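Local coordinates for protein beta-agarase B (Zobellia galactanivorans, PDB 4ATF) that hydrolyses the beta-1,4-linkages of agarose in a random manner with retention of anomeric configuration, releasing mainly tetramers, as a homodimeric family 16 glycoside hydrolase, at residues A[75-80]-A[84-89]. The protein carries 1 engineered substitution. Sequence-based numbering, arbitrary orientation.
Sequences RSYVAD and KMWATR
Arg75 lies along the indole of Trp86 and ends on Thr88. CB and CG pass the backbone carbonyl of Trp86. A bend at chi2 (-69°) then brings CD over the centre of the six-membered ring, 3.7 Å from its centroid, a CH-pi contact close to the ring normal. Beyond CD, NE donates to Thr88 OG1 at 2.9 Å and NH2 adds a second bond to the same oxygen at 3.2 Å. NE and NH2 grip this one oxygen side-on, and OG1 lies within 5° of the guanidinium plane. CZ sits near both Thr88 OG1 and Trp86 CZ2. NH1 rests 3.4 Å from Trp86 CZ2, the guanidinium lying nearly parallel to the indole (planes 18° apart), offset over the CZ2-CH2 edge of its six-membered ring. With an alanine here, Thr88 OG1 is likely to lose both of these donors, and the indole face the cover of CD and the guanidinium. Tyr77 extends this row of side chains: its CE1 comes 3.6 Å from Trp86 CE3 with the two rings almost perpendicular, while Lys84 CB packs over one face of the phenol ring. On the opposite face of the sheet, Ser76 and Met85 form a non-hydrogen-bonded pair and are buried, Ser76 touching Ile101 of strand 96-103. Tyr77 N to Lys84 O and Lys84 N to Tyr77 O are both 2.9 Å, the mark of a hydrogen-bonded pair, and Trp86 N reaches Arg75 O at 3.1 Å. This register defines an antiparallel beta hairpin of strands 76-79 and 82-89, whose second strand continues the pairing to strands 96-103 and 293-306 in the beta-sandwich (jelly-roll) fold of GH16 enzymes.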
loop_
_atom_site.group_PDB
_atom_site.type_symbol
_atom_site.label_atom_id
_atom_site.label_comp_id
_atom_site.label_asym_id
_atom_site.label_seq_id
_atom_site.Cartn_x
_atom_site.Cartn_y
_atom_site.Cartn_z
ATOM N N ARG A 75 6.293 -7.548 14.715
ATOM C CA ARG A 75 7.116 -7.538 13.505
ATOM C C ARG A 75 7.196 -6.128 12.869
ATOM O O ARG A 75 7.655 -5.965 11.720
ATOM C CB ARG A 75 6.626 -8.615 12.489
ATOM C CG ARG A 75 7.040 -10.060 12.895
ATOM C CD ARG A 75 8.561 -10.208 12.757
ATOM N NE ARG A 75 9.131 -11.470 13.291
ATOM C CZ ARG A 75 9.438 -11.675 14.589
ATOM N NH1 ARG A 75 9.255 -10.717 15.522
ATOM N NH2 ARG A 75 9.974 -12.819 14.969
ATOM N N SER A 76 6.672 -5.136 13.568
ATOM C CA SER A 76 6.933 -3.738 13.189
ATOM C C SER A 76 7.647 -3.012 14.333
ATOM O O SER A 76 7.488 -3.369 15.528
ATOM C CB SER A 76 5.601 -3.020 12.813
ATOM O OG SER A 76 4.704 -3.127 13.940
ATOM N N TYR A 77 8.453 -2.008 13.964
ATOM C CA TYR A 77 9.109 -1.152 14.976
ATOM C C TYR A 77 9.507 0.192 14.355
ATOM O O TYR A 77 9.366 0.383 13.138
ATOM C CB TYR A 77 10.330 -1.844 15.595
ATOM C CG TYR A 77 11.444 -2.172 14.618
ATOM C CD1 TYR A 77 11.299 -3.229 13.710
ATOM C CD2 TYR A 77 12.680 -1.506 14.676
ATOM C CE1 TYR A 77 12.394 -3.615 12.809
ATOM C CE2 TYR A 77 13.790 -1.867 13.783
ATOM C CZ TYR A 77 13.608 -2.912 12.862
ATOM O OH TYR A 77 14.585 -3.250 11.992
ATOM N N VAL A 78 9.976 1.116 15.179
ATOM C CA VAL A 78 10.576 2.333 14.620
ATOM C C VAL A 78 11.929 2.601 15.210
ATOM O O VAL A 78 12.090 2.566 16.433
ATOM C CB VAL A 78 9.605 3.521 14.367
ATOM C CG1 VAL A 78 8.153 3.274 14.699
ATOM C CG2 VAL A 78 10.141 4.887 14.473
ATOM N N ALA A 79 12.917 2.749 14.331
ATOM C CA ALA A 79 14.310 2.890 14.810
ATOM C C ALA A 79 15.163 3.647 13.774
ATOM O O ALA A 79 14.895 3.558 12.559
ATOM C CB ALA A 79 14.932 1.504 15.120
ATOM N N ASP A 80 16.147 4.412 14.258
ATOM C CA ASP A 80 17.144 5.008 13.376
ATOM C C ASP A 80 16.501 5.867 12.255
ATOM O O ASP A 80 17.019 5.890 11.148
ATOM C CB ASP A 80 18.012 3.888 12.791
ATOM C CG ASP A 80 18.746 3.100 13.891
ATOM O OD1 ASP A 80 19.023 3.632 14.997
ATOM O OD2 ASP A 80 19.022 1.932 13.654
ATOM N N LYS A 84 10.122 0.477 10.341
ATOM C CA LYS A 84 10.595 -0.767 9.761
ATOM C C LYS A 84 9.693 -1.976 10.117
ATOM O O LYS A 84 9.045 -1.980 11.137
ATOM C CB LYS A 84 12.031 -1.017 10.187
ATOM C CG LYS A 84 13.008 0.109 9.715
ATOM C CD LYS A 84 14.364 -0.244 10.249
ATOM C CE LYS A 84 15.338 0.932 10.137
ATOM N NZ LYS A 84 16.764 0.555 10.408
ATOM N N MET A 85 9.674 -3.001 9.279
ATOM C CA MET A 85 8.756 -4.112 9.390
ATOM C C MET A 85 9.568 -5.256 8.755
ATOM O O MET A 85 10.113 -5.067 7.650
ATOM C CB MET A 85 7.571 -3.766 8.451
ATOM C CG MET A 85 6.295 -3.909 8.991
ATOM S SD MET A 85 5.328 -3.105 7.699
ATOM C CE MET A 85 5.218 -1.542 8.584
ATOM N N TRP A 86 9.652 -6.429 9.373
ATOM C CA TRP A 86 10.401 -7.522 8.744
ATOM C C TRP A 86 9.649 -8.838 8.780
ATOM O O TRP A 86 8.599 -8.923 9.415
ATOM C CB TRP A 86 11.828 -7.674 9.350
ATOM C CG TRP A 86 12.006 -8.416 10.652
ATOM C CD1 TRP A 86 12.686 -9.598 10.816
ATOM C CD2 TRP A 86 11.609 -8.001 11.971
ATOM N NE1 TRP A 86 12.708 -9.968 12.136
ATOM C CE2 TRP A 86 12.055 -9.019 12.879
ATOM C CE3 TRP A 86 10.909 -6.902 12.474
ATOM C CZ2 TRP A 86 11.832 -8.959 14.264
ATOM C CZ3 TRP A 86 10.682 -6.827 13.879
ATOM C CH2 TRP A 86 11.163 -7.849 14.750
ATOM N N ALA A 87 10.193 -9.871 8.140
ATOM C CA ALA A 87 9.474 -11.149 7.978
ATOM C C ALA A 87 10.273 -12.371 8.558
ATOM O O ALA A 87 11.458 -12.496 8.268
ATOM C CB ALA A 87 9.214 -11.388 6.464
ATOM N N THR A 88 9.636 -13.270 9.309
ATOM C CA THR A 88 10.318 -14.496 9.782
ATOM C C THR A 88 9.352 -15.673 9.624
ATOM O O THR A 88 8.123 -15.483 9.783
ATOM C CB THR A 88 10.769 -14.380 11.249
ATOM O OG1 THR A 88 9.633 -14.013 12.068
ATOM C CG2 THR A 88 11.901 -13.320 11.369
ATOM N N ARG A 89 9.874 -16.853 9.294
ATOM C CA ARG A 89 9.035 -18.079 9.250
ATOM C C ARG A 89 8.374 -18.362 10.609
ATOM O O ARG A 89 9.013 -18.303 11.686
ATOM C CB ARG A 89 9.873 -19.298 8.837
ATOM C CG ARG A 89 9.032 -20.487 8.334
ATOM C CD ARG A 89 9.615 -20.815 6.933
ATOM N NE ARG A 89 8.657 -20.386 6.033
ATOM C CZ ARG A 89 8.775 -20.112 4.729
ATOM N NH1 ARG A 89 9.900 -20.149 3.961
ATOM N NH2 ARG A 89 7.643 -19.751 4.201
#